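Local coordinates for protein nucleoside diphosphate kinase (Aquifex aeolicus, PDB 3ZTQ) that probably catalyses transfer of the gamma phosphate of ATP to nucleoside diphosphates through a phosphohistidine intermediate, and assembles as a homotetramer, at residues G21-R26 and N104-Q109; I9-A14 and Q61-F66; K84-I89 and I119-S124. All coordinates share one frame; numbering follows the deposited sequence. Where two conformers were deposited one is given.

Interaction 1. Residues G21-R26 and N104-Q109; sequences GKILDR and NSIRAQ
Arg-26 of helix 20-29 reaches across to the backbone carbonyl of Asn-104, just before helix 106-110. The guanidinium grips this one oxygen end-on with two nitrogens. Arg-26 NH1 lies 2.9 Å from Asn-104 O, almost in line with the C=O bond (171°). Arg-26 NH2 lies 3.1 Å from the same oxygen, but sits above the carbonyl plane. The acceptor stays near the plane of the guanidinium in both bonds. A water accepts from Arg-26 NH1 at 3.1 Å and donates to Gln-109 OE1, bridging the two. Arg-26 NE forms a salt bridge with Glu-30, just past the end of the helix. Ser-105 is the N-cap of helix 106-110; its OG accepts from Ala-108 N and also hydrogen-bonds Ala-102 O.

The rest of the contact is apolar. The Arg-26 chain bends at chi2 (66°), and its aliphatic part and Ile-106 run past each other in opposite directions. Arg-26 CG is 3.6 Å from Ile-106 CD1. Ile-23 CD1 adds a looser touch on Ile-106 CG2, at 4.2 Å.

Putting a leucine at Arg-26 would probably keep some packing on Ile-106 but leave Asn-104 O without these two donors and Glu-30 without this salt bridge. The charged clamp on a backbone oxygen thus ties helix 20-29 to the start of the helix bearing Arg-107, a predicted ATP-binding residue, and probably helps to place it.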
loop_
_atom_site.group_PDB
_atom_site.type_symbol
_atom_site.label_atom_id
_atom_site.label_comp_id
_atom_site.label_asym_id
_atom_site.label_seq_id
_atom_site.Cartn_x
_atom_site.Cartn_y
_atom_site.Cartn_z
ATOM N N GLY A 21 0.001 15.029 -15.990
ATOM C CA GLY A 21 0.304 16.272 -15.296
ATOM C C GLY A 21 -0.725 17.355 -15.604
ATOM O O GLY A 21 -1.180 18.065 -14.718
ATOM N N LYS A 22 -1.103 17.476 -16.870
ATOM C CA LYS A 22 -2.059 18.506 -17.253
ATOM C C LYS A 22 -3.435 18.260 -16.651
ATOM O O LYS A 22 -4.158 19.203 -16.308
ATOM C CB LYS A 22 -2.172 18.582 -18.757
ATOM C CG LYS A 22 -0.905 19.105 -19.449
ATOM C CD LYS A 22 -1.076 18.960 -20.958
ATOM C CE LYS A 22 0.212 19.194 -21.729
ATOM N NZ LYS A 22 0.217 18.271 -22.912
ATOM N N ILE A 23 -3.793 16.988 -16.533
ATOM C CA ILE A 23 -5.108 16.630 -16.022
ATOM C C ILE A 23 -5.171 16.936 -14.524
ATOM O O ILE A 23 -6.136 17.534 -14.041
ATOM C CB ILE A 23 -5.455 15.157 -16.346
ATOM C CG1 ILE A 23 -5.723 15.011 -17.849
ATOM C CG2 ILE A 23 -6.662 14.677 -15.505
ATOM C CD1 ILE A 23 -6.046 13.569 -18.295
ATOM N N LEU A 24 -4.133 16.560 -13.786
ATOM C CA LEU A 24 -4.096 16.898 -12.362
ATOM C C LEU A 24 -4.094 18.412 -12.187
ATOM O O LEU A 24 -4.765 18.950 -11.311
ATOM C CB LEU A 24 -2.867 16.276 -11.685
ATOM C CG LEU A 24 -2.884 14.737 -11.636
ATOM C CD1 LEU A 24 -1.649 14.191 -10.912
ATOM C CD2 LEU A 24 -4.149 14.247 -10.936
ATOM N N ASP A 25 -3.341 19.103 -13.041
ATOM C CA ASP A 25 -3.279 20.555 -12.968
ATOM C C ASP A 25 -4.661 21.193 -13.167
ATOM O O ASP A 25 -5.003 22.188 -12.522
ATOM C CB ASP A 25 -2.300 21.117 -14.005
ATOM C CG ASP A 25 -2.153 22.634 -13.898
ATOM O OD1 ASP A 25 -1.898 23.141 -12.790
ATOM O OD2 ASP A 25 -2.317 23.316 -14.920
ATOM N N ARG A 26 -5.454 20.625 -14.063
ATOM C CA ARG A 26 -6.785 21.166 -14.311
ATOM C C ARG A 26 -7.621 21.123 -13.026
ATOM O O ARG A 26 -8.261 22.105 -12.661
ATOM C CB ARG A 26 -7.485 20.411 -15.453
ATOM C CG ARG A 26 -8.987 20.739 -15.600
ATOM C CD ARG A 26 -9.201 22.204 -16.025
ATOM N NE ARG A 26 -10.606 22.503 -16.318
ATOM C CZ ARG A 26 -11.212 22.218 -17.466
ATOM N NH1 ARG A 26 -10.537 21.632 -18.451
ATOM N NH2 ARG A 26 -12.498 22.518 -17.633
ATOM N N ASN A 104 -14.339 22.658 -23.570
ATOM C CA ASN A 104 -13.293 22.861 -22.579
ATOM C C ASN A 104 -13.170 21.722 -21.576
ATOM O O ASN A 104 -12.413 21.821 -20.616
ATOM C CB ASN A 104 -13.530 24.170 -21.831
ATOM C CG ASN A 104 -13.429 25.371 -22.730
ATOM O OD1 ASN A 104 -12.572 25.428 -23.612
ATOM N ND2 ASN A 104 -14.319 26.332 -22.532
ATOM N N SER A 105 -13.919 20.641 -21.791
ATOM C CA SER A 105 -13.924 19.526 -20.844
ATOM C C SER A 105 -12.669 18.680 -21.015
ATOM O O SER A 105 -12.024 18.713 -22.070
ATOM C CB SER A 105 -15.169 18.646 -21.034
ATOM O OG SER A 105 -15.127 17.963 -22.283
ATOM N N ILE A 106 -12.330 17.917 -19.985
ATOM C CA ILE A 106 -11.164 17.040 -20.046
ATOM C C ILE A 106 -11.286 16.059 -21.203
ATOM O O ILE A 106 -10.330 15.859 -21.960
ATOM C CB ILE A 106 -10.948 16.262 -18.718
ATOM C CG1 ILE A 106 -10.617 17.228 -17.583
ATOM C CG2 ILE A 106 -9.819 15.216 -18.865
ATOM C CD1 ILE A 106 -9.335 17.982 -17.811
ATOM N N ARG A 107 -12.457 15.443 -21.348
ATOM C CA ARG A 107 -12.639 14.462 -22.419
ATOM C C ARG A 107 -12.539 15.083 -23.803
ATOM O O ARG A 107 -12.024 14.455 -24.721
ATOM C CB ARG A 107 -13.923 13.643 -22.225
ATOM C CG ARG A 107 -13.796 12.673 -21.016
ATOM C CD ARG A 107 -15.116 11.992 -20.711
ATOM N NE ARG A 107 -14.973 10.883 -19.769
ATOM C CZ ARG A 107 -15.972 10.427 -19.019
ATOM N NH1 ARG A 107 -17.161 11.028 -19.091
ATOM N NH2 ARG A 107 -15.789 9.396 -18.189
ATOM N N ALA A 108 -12.993 16.322 -23.958
ATOM C CA ALA A 108 -12.862 16.990 -25.242
ATOM C C ALA A 108 -11.389 17.223 -25.546
ATOM O O ALA A 108 -10.959 17.099 -26.686
ATOM C CB ALA A 108 -13.615 18.323 -25.250
ATOM N N GLN A 109 -10.625 17.574 -24.516
ATOM C CA GLN A 109 -9.233 17.933 -24.706
ATOM C C GLN A 109 -8.326 16.729 -24.883
ATOM O O GLN A 109 -7.391 16.766 -25.670
ATOM C CB GLN A 109 -8.733 18.791 -23.541
ATOM C CG GLN A 109 -9.395 20.167 -23.483
ATOM C CD GLN A 109 -9.035 20.936 -22.219
ATOM O OE1 GLN A 109 -8.429 20.391 -21.302
ATOM N NE2 GLN A 109 -9.399 22.215 -22.175
HETATM O O HOH W 1 -7.561 21.229 -19.087
#

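Interaction 2. Residues I9-A14 and Q61-F66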
loop_
_atom_site.group_PDB
_atom_site.type_symbol
_atom_site.label_atom_id
_atom_site.label_comp_id
_atom_site.label_asym_id
_atom_site.label_seq_id
_atom_site.Cartn_x
_atom_site.Cartn_y
_atom_site.Cartn_z
ATOM N N ILE A 9 -10.036 8.508 -12.233
ATOM C CA ILE A 9 -8.986 7.629 -12.696
ATOM C C ILE A 9 -8.573 8.065 -14.098
ATOM O O ILE A 9 -9.408 8.164 -15.004
ATOM C CB ILE A 9 -9.420 6.167 -12.723
ATOM C CG1 ILE A 9 -9.962 5.746 -11.355
ATOM C CG2 ILE A 9 -8.232 5.289 -13.140
ATOM C CD1 ILE A 9 -10.415 4.259 -11.286
ATOM N N VAL A 10 -7.289 8.360 -14.249
ATOM C CA VAL A 10 -6.727 8.716 -15.540
ATOM C C VAL A 10 -6.443 7.416 -16.279
ATOM O O VAL A 10 -5.668 6.574 -15.807
ATOM C CB VAL A 10 -5.446 9.557 -15.372
ATOM C CG1 VAL A 10 -4.862 9.941 -16.728
ATOM C CG2 VAL A 10 -5.747 10.818 -14.530
ATOM N N LYS A 11 -7.089 7.248 -17.429
ATOM C CA LYS A 11 -7.072 5.977 -18.152
ATOM C C LYS A 11 -5.785 5.798 -18.986
ATOM O O LYS A 11 -5.038 6.748 -19.194
ATOM C CB LYS A 11 -8.335 5.866 -19.036
ATOM C CG LYS A 11 -9.665 5.925 -18.235
ATOM C CD LYS A 11 -10.875 5.583 -19.124
ATOM C CE LYS A 11 -12.193 5.584 -18.327
ATOM N NZ LYS A 11 -13.421 5.272 -19.172
ATOM N N PRO A 12 -5.522 4.565 -19.456
ATOM C CA PRO A 12 -4.274 4.276 -20.178
ATOM C C PRO A 12 -4.066 5.125 -21.440
ATOM O O PRO A 12 -2.912 5.394 -21.794
ATOM C CB PRO A 12 -4.422 2.786 -20.551
ATOM C CG PRO A 12 -5.329 2.232 -19.480
ATOM C CD PRO A 12 -6.325 3.348 -19.234
ATOM N N ASP A 13 -5.142 5.535 -22.111
ATOM C CA ASP A 13 -4.976 6.382 -23.286
ATOM C C ASP A 13 -4.399 7.739 -22.897
ATOM O O ASP A 13 -3.490 8.228 -23.546
ATOM C CB ASP A 13 -6.287 6.551 -24.096
ATOM C CG ASP A 13 -7.445 7.127 -23.261
ATOM O OD1 ASP A 13 -7.525 6.832 -22.042
ATOM O OD2 ASP A 13 -8.293 7.853 -23.843
ATOM N N ALA A 14 -4.938 8.359 -21.852
ATOM C CA ALA A 14 -4.429 9.654 -21.411
ATOM C C ALA A 14 -3.012 9.507 -20.842
ATOM O O ALA A 14 -2.162 10.375 -21.027
ATOM C CB ALA A 14 -5.366 10.278 -20.355
ATOM N N GLN A 61 -16.902 -6.154 -21.250
ATOM C CA GLN A 61 -15.633 -6.853 -21.439
ATOM C C GLN A 61 -14.568 -5.937 -22.030
ATOM O O GLN A 61 -13.403 -6.001 -21.640
ATOM C CB GLN A 61 -15.804 -8.110 -22.294
ATOM C CG GLN A 61 -16.575 -9.234 -21.592
ATOM C CD GLN A 61 -15.959 -9.653 -20.251
ATOM O OE1 GLN A 61 -14.755 -9.496 -20.018
ATOM N NE2 GLN A 61 -16.795 -10.185 -19.361
ATOM N N GLU A 62 -14.972 -5.082 -22.963
ATOM C CA GLU A 62 -14.060 -4.108 -23.555
ATOM C C GLU A 62 -13.539 -3.123 -22.501
ATOM O O GLU A 62 -12.353 -2.804 -22.461
ATOM C CB GLU A 62 -14.756 -3.336 -24.681
ATOM C CG GLU A 62 -13.911 -2.209 -25.258
ATOM C CD GLU A 62 -14.661 -1.370 -26.292
ATOM O OE1 GLU A 62 -15.707 -1.840 -26.802
ATOM O OE2 GLU A 62 -14.203 -0.240 -26.585
ATOM N N LEU A 63 -14.444 -2.638 -21.659
ATOM C CA LEU A 63 -14.092 -1.725 -20.587
ATOM C C LEU A 63 -13.095 -2.378 -19.626
ATOM O O LEU A 63 -12.063 -1.797 -19.290
ATOM C CB LEU A 63 -15.353 -1.317 -19.834
ATOM C CG LEU A 63 -15.104 -0.453 -18.596
ATOM C CD1 LEU A 63 -14.473 0.903 -18.977
ATOM C CD2 LEU A 63 -16.403 -0.248 -17.833
ATOM N N VAL A 64 -13.411 -3.596 -19.189
ATOM C CA VAL A 64 -12.562 -4.306 -18.238
ATOM C C VAL A 64 -11.178 -4.538 -18.828
ATOM O O VAL A 64 -10.159 -4.307 -18.171
ATOM C CB VAL A 64 -13.189 -5.648 -17.828
ATOM C CG1 VAL A 64 -12.175 -6.517 -17.070
ATOM C CG2 VAL A 64 -14.442 -5.400 -16.996
ATOM N N GLU A 65 -11.142 -4.982 -20.077
ATOM C CA GLU A 65 -9.864 -5.221 -20.739
ATOM C C GLU A 65 -9.046 -3.931 -20.871
ATOM O O GLU A 65 -7.844 -3.907 -20.597
ATOM C CB GLU A 65 -10.094 -5.827 -22.122
ATOM C CG GLU A 65 -8.810 -6.055 -22.899
ATOM C CD GLU A 65 -9.064 -6.592 -24.308
ATOM O OE1 GLU A 65 -10.190 -6.414 -24.835
ATOM O OE2 GLU A 65 -8.133 -7.190 -24.888
ATOM N N PHE A 66 -9.702 -2.862 -21.310
ATOM C CA PHE A 66 -9.020 -1.589 -21.505
ATOM C C PHE A 66 -8.474 -1.064 -20.176
ATOM O O PHE A 66 -7.313 -0.642 -20.081
ATOM C CB PHE A 66 -9.970 -0.566 -22.163
ATOM C CG PHE A 66 -9.392 0.823 -22.265
ATOM C CD1 PHE A 66 -8.142 1.026 -22.832
ATOM C CD2 PHE A 66 -10.100 1.926 -21.798
ATOM C CE1 PHE A 66 -7.595 2.306 -22.929
ATOM C CE2 PHE A 66 -9.563 3.214 -21.893
ATOM C CZ PHE A 66 -8.306 3.402 -22.455
#
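Pro-12 and Phe-66 mark the closest approach of the two backbones, their CA atoms 7.7 Å apart, where the turn from strand 3-10 into helix 12-16 faces the end of helix 60-67. The Phe-66 ring carries the contact. Pro-12 lies over one face of it in a CH-pi contact: Pro-12 CD is 4.2 Å from the centroid of the Phe-66 ring and 27° off its normal. Pro-12 CG also rests 3.5 Å from Phe-66 O, a carbonyl that accepts a hydrogen bond from Ser-69 OG.

In this ferredoxin-like domain, strand 3-10 is a central strand of the antiparallel sheet. The contact joins its end to helix 60-67, which directly follows Phe-59, a predicted ATP-binding residue.

Lys-11, another predicted ATP-binding residue, crosses the ring at about a right angle, with Lys-11 CD 3.9 Å from Phe-66 CE2. Its chain runs on, extended, until NZ donates to Asn-117 OD1. Asp-13 CG stands between its backbone N and carbonyl carbon (chi1 57°), which brings Asp-13 OD1 to the ring edge, 3.5 Å from Phe-66 CZ and in the ring plane. Asp-13 OD2 accepts from Ala-118 N, which helps to fix the carboxylate.

Interaction 3. Residues K84-I89 and I119-S124; sequences KRVREI and IHASDS
Ala-121, which follows the predicted phosphohistidine His-120 in the strand, packs on Val-86. Its methyl CB lies 3.7 Å from Val-86 CG1, a purely apolar touch. Val-86 CG1 is anti to the backbone N (chi1 167°), which turns this branch to the strand. Val-86 also packs on Thr-6 and Ile-8 of strand 3-10, so helix 82-90 sits on the sheet here.

Ser-122 offers its carbonyl. Arg-87 CG passes 3.7 Å from Ser-122 O. The hydroxyl of Ser-122 is engaged elsewhere, with Leu-7 N and with Glu-131. The same carboxylate oxygen of Glu-131 meets His-120 NE2, so Ser-122 probably helps to position a second-shell residue of the active site.

Asp-123 receives the one hydrogen bond between the segments, again through its backbone. Arg-87 NH1 is 2.7 Å from Asp-123 O, with a bent N-H...O angle of 133°. The donor sits well above the carbonyl plane, and the oxygen is tilted from the guanidinium plane. A bend at chi3 (-49°) folds the Arg-87 chain back, and Lys-84 CA lies 3.7 Å above one face of the guanidinium, toward its rim. The carboxylate of Asp-123 is not in contact with this head; Arg-87 NH1 and Asp-123 OD1 are 5.5 Å apart.

At Ser-124, Arg-87 NH1 only passes near the CA.

Arg-87 is a predicted ATP-binding residue. Here a single bent bond to a backbone oxygen holds its head, and a crystal neighbour may also influence it. This pose need not be the nucleotide-bound one.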
loop_
_atom_site.group_PDB
_atom_site.type_symbol
_atom_site.label_atom_id
_atom_site.label_comp_id
_atom_site.label_asym_id
_atom_site.label_seq_id
_atom_site.Cartn_x
_atom_site.Cartn_y
_atom_site.Cartn_z
ATOM N N LYS A 84 -20.604 16.384 -8.599
ATOM C CA LYS A 84 -21.188 16.864 -9.843
ATOM C C LYS A 84 -20.263 17.806 -10.611
ATOM O O LYS A 84 -20.231 17.768 -11.840
ATOM C CB LYS A 84 -22.558 17.514 -9.627
ATOM C CG LYS A 84 -22.519 18.887 -9.007
ATOM C CD LYS A 84 -23.940 19.417 -8.785
ATOM C CE LYS A 84 -23.913 20.799 -8.129
ATOM N NZ LYS A 84 -25.282 21.374 -7.929
ATOM N N ARG A 85 -19.501 18.638 -9.904
ATOM C CA ARG A 85 -18.581 19.544 -10.584
ATOM C C ARG A 85 -17.532 18.782 -11.399
ATOM O O ARG A 85 -17.232 19.160 -12.530
ATOM C CB ARG A 85 -17.895 20.501 -9.594
ATOM C CG ARG A 85 -18.826 21.536 -9.002
ATOM C CD ARG A 85 -18.046 22.799 -8.701
ATOM N NE ARG A 85 -17.242 22.660 -7.517
ATOM C CZ ARG A 85 -16.019 23.141 -7.318
ATOM N NH1 ARG A 85 -15.349 23.822 -8.239
ATOM N NH2 ARG A 85 -15.469 22.913 -6.144
ATOM N N VAL A 86 -16.998 17.705 -10.826
ATOM C CA VAL A 86 -16.008 16.889 -11.521
ATOM C C VAL A 86 -16.613 16.215 -12.765
ATOM O O VAL A 86 -15.988 16.204 -13.827
ATOM C CB VAL A 86 -15.306 15.873 -10.558
ATOM C CG1 VAL A 86 -14.518 14.825 -11.334
ATOM C CG2 VAL A 86 -14.375 16.614 -9.595
ATOM N N ARG A 87 -17.836 15.693 -12.641
ATOM C CA ARG A 87 -18.557 15.125 -13.794
ATOM C C ARG A 87 -18.613 16.142 -14.919
ATOM O O ARG A 87 -18.382 15.814 -16.090
ATOM C CB ARG A 87 -19.993 14.720 -13.429
ATOM C CG ARG A 87 -20.114 13.477 -12.557
ATOM C CD ARG A 87 -21.559 12.920 -12.575
ATOM N NE ARG A 87 -22.558 13.964 -12.324
ATOM C CZ ARG A 87 -23.398 14.007 -11.288
ATOM N NH1 ARG A 87 -23.394 13.056 -10.353
ATOM N NH2 ARG A 87 -24.249 15.018 -11.180
ATOM N N GLU A 88 -18.913 17.385 -14.565
ATOM C CA GLU A 88 -19.082 18.416 -15.579
ATOM C C GLU A 88 -17.748 18.796 -16.200
ATOM O O GLU A 88 -17.651 19.029 -17.407
ATOM C CB GLU A 88 -19.749 19.647 -14.971
ATOM C CG GLU A 88 -19.906 20.806 -15.945
ATOM C CD GLU A 88 -20.520 22.024 -15.281
ATOM O OE1 GLU A 88 -20.165 22.297 -14.114
ATOM O OE2 GLU A 88 -21.354 22.700 -15.914
ATOM N N ILE A 89 -16.717 18.869 -15.369
ATOM C CA ILE A 89 -15.369 19.164 -15.853
ATOM C C ILE A 89 -14.870 18.108 -16.847
ATOM O O ILE A 89 -14.240 18.447 -17.864
ATOM C CB ILE A 89 -14.357 19.346 -14.671
ATOM C CG1 ILE A 89 -14.630 20.657 -13.929
ATOM C CG2 ILE A 89 -12.900 19.347 -15.164
ATOM C CD1 ILE A 89 -14.060 20.662 -12.486
ATOM N N ILE A 119 -10.509 9.561 -19.076
ATOM C CA ILE A 119 -10.695 9.677 -17.634
ATOM C C ILE A 119 -12.042 9.134 -17.155
ATOM O O ILE A 119 -13.041 9.166 -17.882
ATOM C CB ILE A 119 -10.519 11.158 -17.182
ATOM C CG1 ILE A 119 -10.495 11.266 -15.650
ATOM C CG2 ILE A 119 -11.630 12.056 -17.778
ATOM C CD1 ILE A 119 -10.126 12.678 -15.159
ATOM N N HIS A 120 -12.039 8.626 -15.928
ATOM C CA HIS A 120 -13.221 8.160 -15.229
ATOM C C HIS A 120 -13.495 9.086 -14.051
ATOM O O HIS A 120 -12.562 9.539 -13.397
ATOM C CB HIS A 120 -12.964 6.748 -14.661
ATOM C CG HIS A 120 -13.996 6.302 -13.669
ATOM N ND1 HIS A 120 -15.125 5.600 -14.032
ATOM C CD2 HIS A 120 -14.080 6.479 -12.328
ATOM C CE1 HIS A 120 -15.857 5.360 -12.960
ATOM N NE2 HIS A 120 -15.245 5.885 -11.913
ATOM N N ALA A 121 -14.765 9.352 -13.758
ATOM C CA ALA A 121 -15.108 10.010 -12.499
ATOM C C ALA A 121 -16.351 9.366 -11.924
ATOM O O ALA A 121 -17.221 8.940 -12.668
ATOM C CB ALA A 121 -15.311 11.512 -12.690
ATOM N N SER A 122 -16.422 9.286 -10.599
ATOM C CA SER A 122 -17.585 8.729 -9.927
ATOM C C SER A 122 -18.874 9.422 -10.367
ATOM O O SER A 122 -18.933 10.645 -10.504
ATOM C CB SER A 122 -17.419 8.851 -8.410
ATOM O OG SER A 122 -16.214 8.229 -7.993
ATOM N N ASP A 123 -19.907 8.614 -10.540
ATOM C CA ASP A 123 -21.163 9.015 -11.147
ATOM C C ASP A 123 -22.137 9.597 -10.126
ATOM O O ASP A 123 -22.985 10.409 -10.466
ATOM C CB ASP A 123 -21.780 7.774 -11.807
ATOM C CG ASP A 123 -23.126 8.046 -12.427
ATOM O OD1 ASP A 123 -23.167 8.555 -13.569
ATOM O OD2 ASP A 123 -24.149 7.728 -11.776
ATOM N N SER A 124 -22.010 9.177 -8.871
ATOM C CA SER A 124 -22.987 9.534 -7.849
ATOM C C SER A 124 -22.350 9.469 -6.470
ATOM O O SER A 124 -21.249 8.954 -6.325
ATOM C CB SER A 124 -24.173 8.556 -7.908
ATOM O OG SER A 124 -23.762 7.226 -7.629
#

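In the fold
Interaction 2 is the buried one, built on an aromatic ring, while interactions 1 and 3 are partly buried. Each of those pairs aliphatic packing with an arginine that binds a backbone carbonyl nearer the surface. Arg-26 gives its carbonyl two bonds; Arg-87 gives a single bent one. Interactions 2 and 3 reach neighbouring strands of one sheet, joined where Ile-9 O meets His-120 N at 2.8 Å. Interactions 1 and 3 meet through Ile-106 N and Ile-89 O, and through Arg-107 NH2 and Ile-119 O. Ile-23 of interaction 1 packs on Val-10 and Ala-14 of interaction 2. All three interactions hold a predicted ATP-binding residue: Arg-107, Lys-11 and Arg-87 in turn.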